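Side-chain contacts in cytoplasmic protein (Cryptococcus neoformans var. grubii serotype A, PDB 7LPO), which probably hydrolyses the beta-glucosidic bond of steryl glucosides, as a sterylglucosidase of glycoside hydrolase family 5: residues Ser23-Leu26 and His27-Val31; Tyr118-Met121 and Asp122-Ala126; Ala287-Gln290 and Leu291-Gly294; Leu338-Lys342 and Glu343-Lys347; Leu592-Val595 and Asp596-Glu599. All blocks are in the same frame, centred on the assembly; numbering follows the deposited sequence.

Interaction 1 of 5, residues Ser23-Leu26 and His27-Val31; sequences SSTL and HFQDV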
loop_
_atom_site.group_PDB
_atom_site.type_symbol
_atom_site.label_atom_id
_atom_site.label_comp_id
_atom_site.label_asym_id
_atom_site.label_seq_id
_atom_site.Cartn_x
_atom_site.Cartn_y
_atom_site.Cartn_z
ATOM N N SER A 23 3.488 -2.125 -21.337
ATOM C CA SER A 23 4.174 -2.390 -20.081
ATOM C C SER A 23 5.132 -3.545 -20.349
ATOM O O SER A 23 5.119 -4.582 -19.681
ATOM C CB SER A 23 3.178 -2.703 -18.966
ATOM O OG SER A 23 3.795 -2.578 -17.700
ATOM N N SER A 24 5.956 -3.348 -21.380
ATOM C CA SER A 24 6.810 -4.354 -21.986
ATOM C C SER A 24 8.286 -3.980 -21.939
ATOM O O SER A 24 9.125 -4.776 -22.376
ATOM C CB SER A 24 6.403 -4.545 -23.454
ATOM O OG SER A 24 6.170 -3.275 -24.053
ATOM N N THR A 25 8.606 -2.787 -21.464
ATOM C CA THR A 25 9.956 -2.275 -21.412
ATOM C C THR A 25 10.129 -1.608 -20.050
ATOM O O THR A 25 9.240 -1.677 -19.182
ATOM C CB THR A 25 10.200 -1.284 -22.559
ATOM O OG1 THR A 25 9.488 -0.071 -22.275
ATOM C CG2 THR A 25 9.733 -1.847 -23.883
ATOM N N LEU A 26 11.246 -0.905 -19.880
ATOM C CA LEU A 26 11.529 -0.256 -18.606
ATOM C C LEU A 26 10.590 0.900 -18.299
ATOM O O LEU A 26 10.632 1.426 -17.181
ATOM C CB LEU A 26 12.970 0.246 -18.583
ATOM C CG LEU A 26 13.974 -0.877 -18.338
ATOM C CD1 LEU A 26 15.389 -0.399 -18.648
ATOM C CD2 LEU A 26 13.850 -1.375 -16.903
ATOM N N HIS A 27 9.770 1.322 -19.258
ATOM C CA HIS A 27 8.835 2.414 -19.052
ATOM C C HIS A 27 7.517 2.088 -19.725
ATOM O O HIS A 27 7.484 1.446 -20.778
ATOM C CB HIS A 27 9.350 3.736 -19.618
ATOM C CG HIS A 27 10.726 4.089 -19.161
ATOM N ND1 HIS A 27 10.962 4.887 -18.062
ATOM C CD2 HIS A 27 11.943 3.749 -19.649
ATOM C CE1 HIS A 27 12.266 5.024 -17.895
ATOM N NE2 HIS A 27 12.882 4.341 -18.843
ATOM N N PHE A 28 6.434 2.541 -19.099
ATOM C CA PHE A 28 5.138 2.545 -19.750
ATOM C C PHE A 28 5.241 3.347 -21.037
ATOM O O PHE A 28 5.930 4.373 -21.097
ATOM C CB PHE A 28 4.083 3.177 -18.844
ATOM C CG PHE A 28 3.790 2.411 -17.587
ATOM C CD1 PHE A 28 3.362 1.101 -17.633
ATOM C CD2 PHE A 28 3.901 3.031 -16.352
ATOM C CE1 PHE A 28 3.063 0.410 -16.469
ATOM C CE2 PHE A 28 3.611 2.347 -15.180
ATOM C CZ PHE A 28 3.186 1.032 -15.240
ATOM N N GLN A 29 4.522 2.904 -22.063
ATOM C CA GLN A 29 4.509 3.616 -23.333
ATOM C C GLN A 29 3.107 3.656 -23.917
ATOM O O GLN A 29 2.360 2.677 -23.820
ATOM C CB GLN A 29 5.418 2.955 -24.371
ATOM C CG GLN A 29 6.859 2.820 -24.005
ATOM C CD GLN A 29 7.555 1.832 -24.912
ATOM O OE1 GLN A 29 7.293 0.627 -24.855
ATOM N NE2 GLN A 29 8.408 2.336 -25.784
ATOM N N ASP A 30 2.771 4.775 -24.564
ATOM C CA ASP A 30 1.554 4.867 -25.353
ATOM C C ASP A 30 1.838 4.314 -26.747
ATOM O O ASP A 30 2.964 3.930 -27.063
ATOM C CB ASP A 30 1.029 6.305 -25.375
ATOM C CG ASP A 30 1.904 7.258 -26.165
ATOM O OD1 ASP A 30 2.857 6.829 -26.859
ATOM O OD2 ASP A 30 1.616 8.472 -26.084
ATOM N N VAL A 31 0.808 4.267 -27.596
ATOM C CA VAL A 31 0.934 3.605 -28.889
ATOM C C VAL A 31 1.839 4.353 -29.857
ATOM O O VAL A 31 2.235 3.786 -30.881
ATOM C CB VAL A 31 -0.458 3.396 -29.516
ATOM C CG1 VAL A 31 -1.340 2.567 -28.570
ATOM C CG2 VAL A 31 -1.103 4.729 -29.852
HETATM O O HOH W 1 6.321 -0.608 -22.494
#
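Thr25 and Gln29 meet in the bend that leads into the short, weakly bonded strand 28-29, which pairs antiparallel with strand 35-43 of the glycoside hydrolase core. Their side chains cross at about a right angle: Thr25 OG1 stands 3.5 Å from Gln29 OE1, with the methyl CG2 of Thr25 beside it at 3.6 Å from the same Gln29 OE1. Thr25 OG1 also turns inward to lie 2.9 Å from His27 O. The chi1 of 72° sets that hydroxyl between the backbone N and the carbonyl carbon of Thr25, on the inner side of the bend. One water bridges the bend: it accepts from Ser24 N and donates both to His27 O and to the amide oxygen OE1 of Gln29. Gln29 reaches it because its chain runs extended beyond CG.

His27 packs differently, with one ring face laid against the preceding peptide; Leu26 O stands 3.3 Å from His27 CG. The His27 side chain also touches Ile676 and Pro677 of strand 676-682. Phe28 is buried, touching Leu36 and Leu38 of strand 35-43, Pro516 and Cys448. Ser23 comes up to this ring obliquely, while its hydroxyl is hydrogen-bonded to Ala447 O. With OG anti to the backbone N (chi1 -163°), Ser23 OG approaches Phe28 CE1 to 3.3 Å.

Interaction 2 of 5, residues Tyr118-Met121 and Asp122-Ala126; sequences YAYM and DYIIA
Helix 118-133 carries this contact in its first turns, where Tyr120 meets Tyr123 and Ile124 one turn further on. The two tyrosines lie side by side and point the same way. Their ring planes are near parallel, at 20°, but with centroids 5.4 Å apart they are slid so far that little overlap remains, and the touch is made by Tyr120 CE1 against Tyr123 CD2 at 3.5 Å. Ile124 supplies a CH-pi contact: its CG1 sits over a face of the Tyr120 ring, 4.3 Å from the centroid and 25° off the normal, while its CD1 reaches Tyr120 CE2.

Both rings leave the helix with CG anti to the backbone N (chi1 -171° in Tyr120), which, with their spacing of three residues along the helix, helps send them the same way. In the TIM barrel expected of this family, the helix packs here against strand 98-104, with Tyr123 and Ile124 touching Tyr101. The hydroxyls of Tyr120 and Tyr123 are hydrogen-bonded to Lys75 O and Leu77 O, so both ring ends are held by one loop. Beneath the side chains run regular i to i+4 bonds, among them Ile124 N to Tyr120 O at 2.9 Å. Asp122 turns to another flank, where its OD1 forms a salt bridge with Arg250 of helix 232-254.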
loop_
_atom_site.group_PDB
_atom_site.type_symbol
_atom_site.label_atom_id
_atom_site.label_comp_id
_atom_site.label_asym_id
_atom_site.label_seq_id
_atom_site.Cartn_x
_atom_site.Cartn_y
_atom_site.Cartn_z
ATOM N N TYR A 118 -22.946 -7.915 -4.491
ATOM C CA TYR A 118 -22.998 -7.423 -5.862
ATOM C C TYR A 118 -23.308 -5.938 -5.915
ATOM O O TYR A 118 -22.876 -5.253 -6.845
ATOM C CB TYR A 118 -24.028 -8.227 -6.649
ATOM C CG TYR A 118 -23.544 -9.625 -6.910
ATOM C CD1 TYR A 118 -22.511 -9.849 -7.794
ATOM C CD2 TYR A 118 -24.097 -10.717 -6.253
ATOM C CE1 TYR A 118 -22.041 -11.123 -8.042
ATOM C CE2 TYR A 118 -23.623 -12.006 -6.492
ATOM C CZ TYR A 118 -22.596 -12.190 -7.393
ATOM O OH TYR A 118 -22.103 -13.437 -7.658
ATOM N N ALA A 119 -24.013 -5.417 -4.913
ATOM C CA ALA A 119 -24.308 -3.992 -4.901
ATOM C C ALA A 119 -23.042 -3.175 -4.700
ATOM O O ALA A 119 -22.866 -2.131 -5.338
ATOM C CB ALA A 119 -25.332 -3.680 -3.812
ATOM N N TYR A 120 -22.146 -3.620 -3.817
ATOM C CA TYR A 120 -20.905 -2.872 -3.637
ATOM C C TYR A 120 -20.053 -2.961 -4.882
ATOM O O TYR A 120 -19.383 -1.983 -5.266
ATOM C CB TYR A 120 -20.134 -3.388 -2.425
ATOM C CG TYR A 120 -18.970 -2.486 -2.094
ATOM C CD1 TYR A 120 -19.184 -1.172 -1.715
ATOM C CD2 TYR A 120 -17.656 -2.935 -2.198
ATOM C CE1 TYR A 120 -18.125 -0.326 -1.427
ATOM C CE2 TYR A 120 -16.589 -2.099 -1.901
ATOM C CZ TYR A 120 -16.832 -0.796 -1.521
ATOM O OH TYR A 120 -15.791 0.052 -1.230
ATOM N N MET A 121 -20.044 -4.113 -5.539
ATOM C CA MET A 121 -19.395 -4.276 -6.825
ATOM C C MET A 121 -19.858 -3.192 -7.841
ATOM O O MET A 121 -19.051 -2.587 -8.505
ATOM C CB MET A 121 -19.715 -5.626 -7.420
ATOM C CG MET A 121 -19.193 -6.800 -6.665
ATOM S SD MET A 121 -18.938 -8.226 -7.679
ATOM C CE MET A 121 -18.184 -9.375 -6.635
ATOM N N ASP A 122 -21.175 -3.000 -7.898
ATOM C CA ASP A 122 -21.722 -2.002 -8.833
ATOM C C ASP A 122 -21.397 -0.590 -8.378
ATOM O O ASP A 122 -21.242 0.309 -9.212
ATOM C CB ASP A 122 -23.235 -2.210 -8.931
ATOM C CG ASP A 122 -23.611 -3.510 -9.633
ATOM O OD1 ASP A 122 -22.778 -4.078 -10.354
ATOM O OD2 ASP A 122 -24.754 -3.965 -9.482
ATOM N N TYR A 123 -21.300 -0.371 -7.065
ATOM C CA TYR A 123 -20.842 0.923 -6.579
ATOM C C TYR A 123 -19.423 1.203 -7.061
ATOM O O TYR A 123 -19.125 2.302 -7.547
ATOM C CB TYR A 123 -20.904 0.988 -5.053
ATOM C CG TYR A 123 -20.037 2.103 -4.512
ATOM C CD1 TYR A 123 -20.498 3.411 -4.484
ATOM C CD2 TYR A 123 -18.738 1.854 -4.071
ATOM C CE1 TYR A 123 -19.704 4.439 -4.013
ATOM C CE2 TYR A 123 -17.933 2.880 -3.595
ATOM C CZ TYR A 123 -18.425 4.169 -3.566
ATOM O OH TYR A 123 -17.637 5.198 -3.100
ATOM N N ILE A 124 -18.525 0.218 -6.924
ATOM C CA ILE A 124 -17.150 0.394 -7.388
ATOM C C ILE A 124 -17.132 0.733 -8.872
ATOM O O ILE A 124 -16.378 1.604 -9.316
ATOM C CB ILE A 124 -16.308 -0.862 -7.100
ATOM C CG1 ILE A 124 -16.004 -0.992 -5.608
ATOM C CG2 ILE A 124 -15.019 -0.809 -7.884
ATOM C CD1 ILE A 124 -15.466 -2.356 -5.211
ATOM N N ILE A 125 -17.953 0.042 -9.662
ATOM C CA ILE A 125 -18.013 0.303 -11.097
ATOM C C ILE A 125 -18.436 1.741 -11.359
ATOM O O ILE A 125 -17.880 2.417 -12.231
ATOM C CB ILE A 125 -18.959 -0.705 -11.778
ATOM C CG1 ILE A 125 -18.221 -2.029 -11.978
ATOM C CG2 ILE A 125 -19.493 -0.147 -13.085
ATOM C CD1 ILE A 125 -19.130 -3.208 -12.248
ATOM N N ALA A 126 -19.429 2.228 -10.612
ATOM C CA ALA A 126 -19.859 3.613 -10.755
ATOM C C ALA A 126 -18.731 4.576 -10.415
ATOM O O ALA A 126 -18.532 5.582 -11.104
ATOM C CB ALA A 126 -21.070 3.879 -9.855
#

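Interaction 3 of 5, residues Ala287-Gln290 and Leu291-Gly294; sequences AEQQ and LKKG
The flat carboxamide of Gln289 uses its edge across this turn: Leu291 O lies in the amide plane, only 7° out of it, and accepts from Gln289 NE2 at 3.1 Å. The bond is nearly straight at the hydrogen (170°), although from the side of the acceptor the donor is tilted 32° from the carbonyl plane of Leu291. Gln289 reaches this carbonyl with a fully extended chain, its CG lying opposite the backbone N.

The Lys292 side chain passes obliquely across that of Gln289, its CG standing 3.8 Å from Gln289 NE2. Further out, Lys292 folds back along the turn because its chain bends at the third torsion. Lys292 CE thereby comes to 3.2 Å from Gln289 O, and Lys292 NZ ends 3.6 Å from Ala287 CA. The ammonium group has a weak hydrogen bond to Pro286 O, and Lys292 makes a cation-pi contact with Trp316 of strand 311-319.

These residues belong to the irregular loop that leads from strand 263-267 to strand 294-295. The bend is bridged by a hydrogen bond from the Gln289 carboxamide to the backbone two residues on, while the carbonyls of Gln289 and Pro286 probably offer a favourable electrostatic setting to the positive charge of Lys292.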
loop_
_atom_site.group_PDB
_atom_site.type_symbol
_atom_site.label_atom_id
_atom_site.label_comp_id
_atom_site.label_asym_id
_atom_site.label_seq_id
_atom_site.Cartn_x
_atom_site.Cartn_y
_atom_site.Cartn_z
ATOM N N ALA A 287 16.658 -10.480 16.118
ATOM C CA ALA A 287 17.065 -9.080 16.053
ATOM C C ALA A 287 16.803 -8.486 14.677
ATOM O O ALA A 287 16.710 -7.262 14.545
ATOM C CB ALA A 287 18.547 -8.931 16.404
ATOM N N GLU A 288 16.674 -9.334 13.658
ATOM C CA GLU A 288 16.460 -8.868 12.295
ATOM C C GLU A 288 15.027 -8.397 12.068
ATOM O O GLU A 288 14.791 -7.561 11.186
ATOM C CB GLU A 288 16.824 -9.989 11.314
ATOM C CG GLU A 288 18.277 -10.489 11.413
ATOM C CD GLU A 288 18.595 -11.198 12.732
ATOM O OE1 GLU A 288 17.652 -11.636 13.427
ATOM O OE2 GLU A 288 19.788 -11.307 13.083
ATOM N N GLN A 289 14.063 -8.923 12.832
ATOM C CA GLN A 289 12.686 -8.441 12.773
ATOM C C GLN A 289 12.694 -6.954 13.096
ATOM O O GLN A 289 12.964 -6.568 14.235
ATOM C CB GLN A 289 11.794 -9.216 13.745
ATOM C CG GLN A 289 10.381 -8.680 13.854
ATOM C CD GLN A 289 9.518 -9.465 14.849
ATOM O OE1 GLN A 289 9.559 -10.696 14.908
ATOM N NE2 GLN A 289 8.737 -8.744 15.635
ATOM N N GLN A 290 12.418 -6.103 12.110
ATOM C CA GLN A 290 12.671 -4.678 12.295
ATOM C C GLN A 290 11.563 -3.963 13.058
ATOM O O GLN A 290 11.806 -2.875 13.593
ATOM C CB GLN A 290 12.880 -4.002 10.934
ATOM C CG GLN A 290 14.007 -2.957 10.903
ATOM C CD GLN A 290 15.300 -3.430 11.560
ATOM O OE1 GLN A 290 15.905 -4.418 11.137
ATOM N NE2 GLN A 290 15.725 -2.723 12.605
ATOM N N LEU A 291 10.367 -4.545 13.138
ATOM C CA LEU A 291 9.239 -3.919 13.816
ATOM C C LEU A 291 8.982 -4.622 15.147
ATOM O O LEU A 291 8.422 -5.723 15.188
ATOM C CB LEU A 291 7.996 -3.949 12.940
ATOM C CG LEU A 291 6.797 -3.218 13.539
ATOM C CD1 LEU A 291 7.219 -1.890 14.127
ATOM C CD2 LEU A 291 5.707 -3.031 12.494
ATOM N N LYS A 292 9.399 -3.979 16.233
ATOM C CA LYS A 292 9.037 -4.388 17.581
ATOM C C LYS A 292 8.599 -3.149 18.337
ATOM O O LYS A 292 9.313 -2.142 18.351
ATOM C CB LYS A 292 10.197 -5.061 18.307
ATOM C CG LYS A 292 10.872 -6.156 17.511
ATOM C CD LYS A 292 12.061 -6.712 18.265
ATOM C CE LYS A 292 13.330 -6.591 17.446
ATOM N NZ LYS A 292 14.390 -7.506 17.941
ATOM N N LYS A 293 7.434 -3.220 18.966
ATOM C CA LYS A 293 6.946 -2.100 19.752
ATOM C C LYS A 293 5.855 -2.605 20.677
ATOM O O LYS A 293 4.991 -3.382 20.260
ATOM C CB LYS A 293 6.408 -0.971 18.871
ATOM C CG LYS A 293 5.741 0.131 19.670
ATOM C CD LYS A 293 5.850 1.466 18.969
ATOM C CE LYS A 293 5.507 2.594 19.928
ATOM N NZ LYS A 293 5.399 3.899 19.236
ATOM N N GLY A 294 5.900 -2.153 21.926
ATOM C CA GLY A 294 4.968 -2.614 22.923
ATOM C C GLY A 294 5.292 -4.033 23.338
ATOM O O GLY A 294 6.376 -4.562 23.042
#

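Interaction 4 of 5, residues Leu338-Lys342 and Glu343-Lys347; sequences LWLSK and EDDVK
Lys342 and Leu340 have the most surface buried here, and they meet the residues that follow in different ways. Lys342, the first residue of helix 342-348, contributes mainly through its backbone: its carbonyl O accepts from Val346 N at 2.8 Å, nearly along the C=O axis, while its CB lies against the peptide N of Glu343. Leu340, in the loop arriving from strand 322-331, divides its branches between two aspartates. The CD2 branch packs on the CB of Asp344 at 3.5 Å, while the CD1 methyl of Leu340 lies against Asp345 OD1 (3.5 Å), the side chains of Leu340 and Asp345 crossing at about a right angle.

Ser341, close behind in buried surface, is the N-cap of the helix. Its OG accepts from Asp344 N at 3.1 Å with an N-H...O angle of 160°, taking up an amide proton where no preceding turn supplies a carbonyl. The chi1 of 81° places OG between the backbone N and the carbonyl carbon of Ser341, facing the opening turn. The carboxylate of Asp344 returns toward the same serine, bringing OD2 to 3.1 Å from Ser341 OG. A water also bridges the two residues: it accepts from Ser341 N and donates to Asp344 OD2 at 2.7 Å. Asp344 OD2 has a long, weak ion pair with Arg348 as well, and its negative charge beside the N-terminus would probably suit the helix dipole.

The carboxylate of Asp345 is held by a hydrogen bond to Ser350 and a salt bridge to Arg357, and Asp345 N donates to Ser341 O at 2.8 Å.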
loop_
_atom_site.group_PDB
_atom_site.type_symbol
_atom_site.label_atom_id
_atom_site.label_comp_id
_atom_site.label_asym_id
_atom_site.label_seq_id
_atom_site.Cartn_x
_atom_site.Cartn_y
_atom_site.Cartn_z
ATOM N N LEU A 338 -7.467 -18.605 22.963
ATOM C CA LEU A 338 -7.748 -18.017 21.658
ATOM C C LEU A 338 -8.658 -18.908 20.825
ATOM O O LEU A 338 -9.389 -18.420 19.957
ATOM C CB LEU A 338 -6.438 -17.772 20.906
ATOM C CG LEU A 338 -6.579 -17.323 19.453
ATOM C CD1 LEU A 338 -7.190 -15.923 19.410
ATOM C CD2 LEU A 338 -5.246 -17.344 18.714
ATOM N N TRP A 339 -8.636 -20.203 21.077
ATOM C CA TRP A 339 -9.191 -21.179 20.156
ATOM C C TRP A 339 -10.666 -21.423 20.427
ATOM O O TRP A 339 -11.069 -21.637 21.573
ATOM C CB TRP A 339 -8.397 -22.478 20.264
ATOM C CG TRP A 339 -6.939 -22.203 20.197
ATOM C CD1 TRP A 339 -6.060 -22.196 21.229
ATOM C CD2 TRP A 339 -6.192 -21.861 19.022
ATOM N NE1 TRP A 339 -4.798 -21.890 20.772
ATOM C CE2 TRP A 339 -4.858 -21.667 19.420
ATOM C CE3 TRP A 339 -6.526 -21.695 17.676
ATOM C CZ2 TRP A 339 -3.853 -21.320 18.521
ATOM C CZ3 TRP A 339 -5.526 -21.346 16.777
ATOM C CH2 TRP A 339 -4.208 -21.159 17.206
ATOM N N LEU A 340 -11.458 -21.351 19.362
ATOM C CA LEU A 340 -12.867 -21.710 19.400
ATOM C C LEU A 340 -13.069 -23.078 20.029
ATOM O O LEU A 340 -12.464 -24.063 19.602
ATOM C CB LEU A 340 -13.405 -21.737 17.970
ATOM C CG LEU A 340 -14.277 -20.637 17.386
ATOM C CD1 LEU A 340 -14.916 -21.205 16.103
ATOM C CD2 LEU A 340 -15.316 -20.135 18.333
ATOM N N SER A 341 -13.949 -23.147 21.022
ATOM C CA SER A 341 -14.446 -24.442 21.465
ATOM C C SER A 341 -15.349 -25.063 20.394
ATOM O O SER A 341 -15.861 -24.386 19.497
ATOM C CB SER A 341 -15.222 -24.311 22.774
ATOM O OG SER A 341 -16.548 -23.879 22.522
ATOM N N LYS A 342 -15.529 -26.379 20.485
ATOM C CA LYS A 342 -16.375 -27.060 19.512
ATOM C C LYS A 342 -17.795 -26.533 19.560
ATOM O O LYS A 342 -18.414 -26.279 18.521
ATOM C CB LYS A 342 -16.387 -28.556 19.779
ATOM C CG LYS A 342 -15.071 -29.202 19.541
ATOM C CD LYS A 342 -15.041 -30.554 20.212
ATOM C CE LYS A 342 -13.957 -30.589 21.281
ATOM N NZ LYS A 342 -14.395 -29.966 22.567
ATOM N N GLU A 343 -18.344 -26.406 20.768
ATOM C CA GLU A 343 -19.703 -25.900 20.910
ATOM C C GLU A 343 -19.825 -24.530 20.269
ATOM O O GLU A 343 -20.823 -24.236 19.598
ATOM C CB GLU A 343 -20.088 -25.857 22.385
ATOM C CG GLU A 343 -20.389 -27.240 22.942
ATOM C CD GLU A 343 -20.042 -27.380 24.409
ATOM O OE1 GLU A 343 -19.572 -28.471 24.801
ATOM O OE2 GLU A 343 -20.252 -26.405 25.166
ATOM N N ASP A 344 -18.798 -23.691 20.429
ATOM C CA ASP A 344 -18.825 -22.389 19.776
ATOM C C ASP A 344 -18.638 -22.517 18.270
ATOM O O ASP A 344 -19.194 -21.716 17.514
ATOM C CB ASP A 344 -17.774 -21.473 20.391
ATOM C CG ASP A 344 -18.176 -21.000 21.776
ATOM O OD1 ASP A 344 -19.394 -20.787 21.988
ATOM O OD2 ASP A 344 -17.289 -20.863 22.649
ATOM N N ASP A 345 -17.912 -23.531 17.804
ATOM C CA ASP A 345 -17.822 -23.735 16.363
ATOM C C ASP A 345 -19.181 -24.111 15.788
ATOM O O ASP A 345 -19.595 -23.588 14.746
ATOM C CB ASP A 345 -16.794 -24.810 16.031
ATOM C CG ASP A 345 -16.390 -24.790 14.556
ATOM O OD1 ASP A 345 -16.221 -23.669 14.010
ATOM O OD2 ASP A 345 -16.259 -25.879 13.945
ATOM N N VAL A 346 -19.890 -25.025 16.454
ATOM C CA VAL A 346 -21.227 -25.391 16.001
ATOM C C VAL A 346 -22.121 -24.166 15.976
ATOM O O VAL A 346 -22.882 -23.956 15.028
ATOM C CB VAL A 346 -21.821 -26.490 16.901
ATOM C CG1 VAL A 346 -23.255 -26.776 16.483
ATOM C CG2 VAL A 346 -20.968 -27.733 16.857
ATOM N N LYS A 347 -22.033 -23.335 17.012
ATOM C CA LYS A 347 -22.977 -22.239 17.187
ATOM C C LYS A 347 -22.628 -21.040 16.318
ATOM O O LYS A 347 -23.522 -20.428 15.719
ATOM C CB LYS A 347 -23.010 -21.825 18.659
ATOM C CG LYS A 347 -24.102 -20.833 19.013
ATOM C CD LYS A 347 -23.996 -20.390 20.483
ATOM C CE LYS A 347 -24.209 -21.570 21.451
ATOM N NZ LYS A 347 -24.675 -21.150 22.815
HETATM O O HOH W 2 -14.690 -20.231 22.105
#

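Interaction 5 of 5, residues Leu592-Val595 and Asp596-Glu599; sequences LWSV and DDKE
A chi1 of 174° swings the Ser594 hydroxyl beside its own carbonyl carbon, where OG accepts from Asp596 N at 3.2 Å, a rather bent bond of 138°. The same hydroxyl is hydrogen-bonded to Asn577 O, so OG is gripped from two parts of the chain. Asp597 turns its carboxylate back beside the serine, its OD2 standing 3.6 Å from Ser594 CB. That carboxylate is fixed by a salt bridge to Arg660 and hydrogen bonds to His579 and Tyr546.

Lys598 lies along the carbonyl of Val595, its CB 3.3 Å from Val595 O, and then bends at chi3 and chi4. This brings Lys598 NZ to the edge of the Trp593 indole, in the ring plane and 3.8 Å from CZ2, not over a face. Trp593 NE1 bonds to Asp657 O, and His87 meets the indole edge-to-face.

Two backbone bonds close the turn, Asp597 N to Ser594 O and Lys598 N to Val595 O, both at 3.0 Å. In each the donor stands above the carbonyl plane, about 60° out of it. Together with the serine bond, these successive i to i+3 bonds mark an ST turn leading into a short 3-10 turn, here in the long connection between strand 567-570 and helix 652-656.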
loop_
_atom_site.group_PDB
_atom_site.type_symbol
_atom_site.label_atom_id
_atom_site.label_comp_id
_atom_site.label_asym_id
_atom_site.label_seq_id
_atom_site.Cartn_x
_atom_site.Cartn_y
_atom_site.Cartn_z
ATOM N N LEU A 592 -3.436 13.679 2.273
ATOM C CA LEU A 592 -2.994 14.955 1.732
ATOM C C LEU A 592 -3.956 16.094 2.045
ATOM O O LEU A 592 -3.566 17.263 1.937
ATOM C CB LEU A 592 -2.845 14.852 0.214
ATOM C CG LEU A 592 -1.942 13.755 -0.328
ATOM C CD1 LEU A 592 -1.886 13.847 -1.838
ATOM C CD2 LEU A 592 -0.561 13.872 0.279
ATOM N N TRP A 593 -5.197 15.780 2.409
ATOM C CA TRP A 593 -6.290 16.739 2.435
ATOM C C TRP A 593 -7.186 16.423 3.625
ATOM O O TRP A 593 -7.349 15.261 4.004
ATOM C CB TRP A 593 -7.059 16.688 1.092
ATOM C CG TRP A 593 -8.068 17.765 0.911
ATOM C CD1 TRP A 593 -7.876 18.975 0.319
ATOM C CD2 TRP A 593 -9.441 17.732 1.324
ATOM N NE1 TRP A 593 -9.040 19.712 0.357
ATOM C CE2 TRP A 593 -10.017 18.966 0.962
ATOM C CE3 TRP A 593 -10.237 16.780 1.966
ATOM C CZ2 TRP A 593 -11.350 19.276 1.229
ATOM C CZ3 TRP A 593 -11.558 17.093 2.231
ATOM C CH2 TRP A 593 -12.099 18.332 1.869
ATOM N N SER A 594 -7.744 17.469 4.225
ATOM C CA SER A 594 -8.624 17.316 5.374
ATOM C C SER A 594 -9.559 18.509 5.447
ATOM O O SER A 594 -9.121 19.652 5.285
ATOM C CB SER A 594 -7.837 17.209 6.683
ATOM O OG SER A 594 -8.717 17.200 7.801
ATOM N N VAL A 595 -10.845 18.241 5.703
ATOM C CA VAL A 595 -11.798 19.331 5.894
ATOM C C VAL A 595 -11.378 20.212 7.062
ATOM O O VAL A 595 -11.652 21.415 7.066
ATOM C CB VAL A 595 -13.224 18.789 6.113
ATOM C CG1 VAL A 595 -13.710 18.045 4.887
ATOM C CG2 VAL A 595 -13.261 17.901 7.349
ATOM N N ASP A 596 -10.731 19.638 8.082
ATOM C CA ASP A 596 -10.287 20.438 9.221
ATOM C C ASP A 596 -9.212 21.455 8.843
ATOM O O ASP A 596 -8.888 22.329 9.654
ATOM C CB ASP A 596 -9.761 19.527 10.333
ATOM C CG ASP A 596 -10.875 18.861 11.130
ATOM O OD1 ASP A 596 -12.033 19.319 11.042
ATOM O OD2 ASP A 596 -10.594 17.881 11.849
ATOM N N ASP A 597 -8.659 21.374 7.639
ATOM C CA ASP A 597 -7.679 22.344 7.178
ATOM C C ASP A 597 -8.285 23.375 6.232
ATOM O O ASP A 597 -7.550 24.191 5.663
ATOM C CB ASP A 597 -6.507 21.626 6.516
ATOM C CG ASP A 597 -5.551 21.038 7.531
ATOM O OD1 ASP A 597 -4.776 21.811 8.121
ATOM O OD2 ASP A 597 -5.602 19.813 7.784
ATOM N N LYS A 598 -9.609 23.392 6.098
ATOM C CA LYS A 598 -10.283 24.383 5.274
ATOM C C LYS A 598 -10.370 25.723 5.997
ATOM O O LYS A 598 -10.402 25.789 7.231
ATOM C CB LYS A 598 -11.683 23.896 4.899
ATOM C CG LYS A 598 -11.678 22.835 3.804
ATOM C CD LYS A 598 -13.095 22.414 3.437
ATOM C CE LYS A 598 -13.555 23.071 2.142
ATOM N NZ LYS A 598 -13.975 22.048 1.125
ATOM N N GLU A 599 -10.399 26.794 5.202
ATOM C CA GLU A 599 -10.441 28.167 5.704
ATOM C C GLU A 599 -9.322 28.426 6.704
ATOM O O GLU A 599 -8.304 29.032 6.368
ATOM C CB GLU A 599 -11.796 28.466 6.345
ATOM C CG GLU A 599 -12.932 28.634 5.349
ATOM C CD GLU A 599 -13.725 27.351 5.142
ATOM O OE1 GLU A 599 -14.131 26.726 6.149
ATOM O OE2 GLU A 599 -13.946 26.966 3.971
#

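How the interactions relate
Interaction 2 is the buried member of the set, built on aromatic and aliphatic packing along a helix of the probable TIM-barrel domain. Interaction 3 lies at the surface, with one hydrogen bond from a side-chain carboxamide and a lysine folded over the turn; interactions 1, 4 and 5 are partly buried. Serine hydroxyls accept backbone N-H groups in interactions 4 and 5, whereas in interaction 1 a water bridges the bend. Interaction 1 touches strand 35-43 and interaction 2 strand 98-104, which pair in parallel. No two contacts touch: even 118-126 and 592-599, the nearest pair, remain about 14 Å apart between nearest atoms. Interactions 1 and 4 lie on opposite sides of the chain's centre.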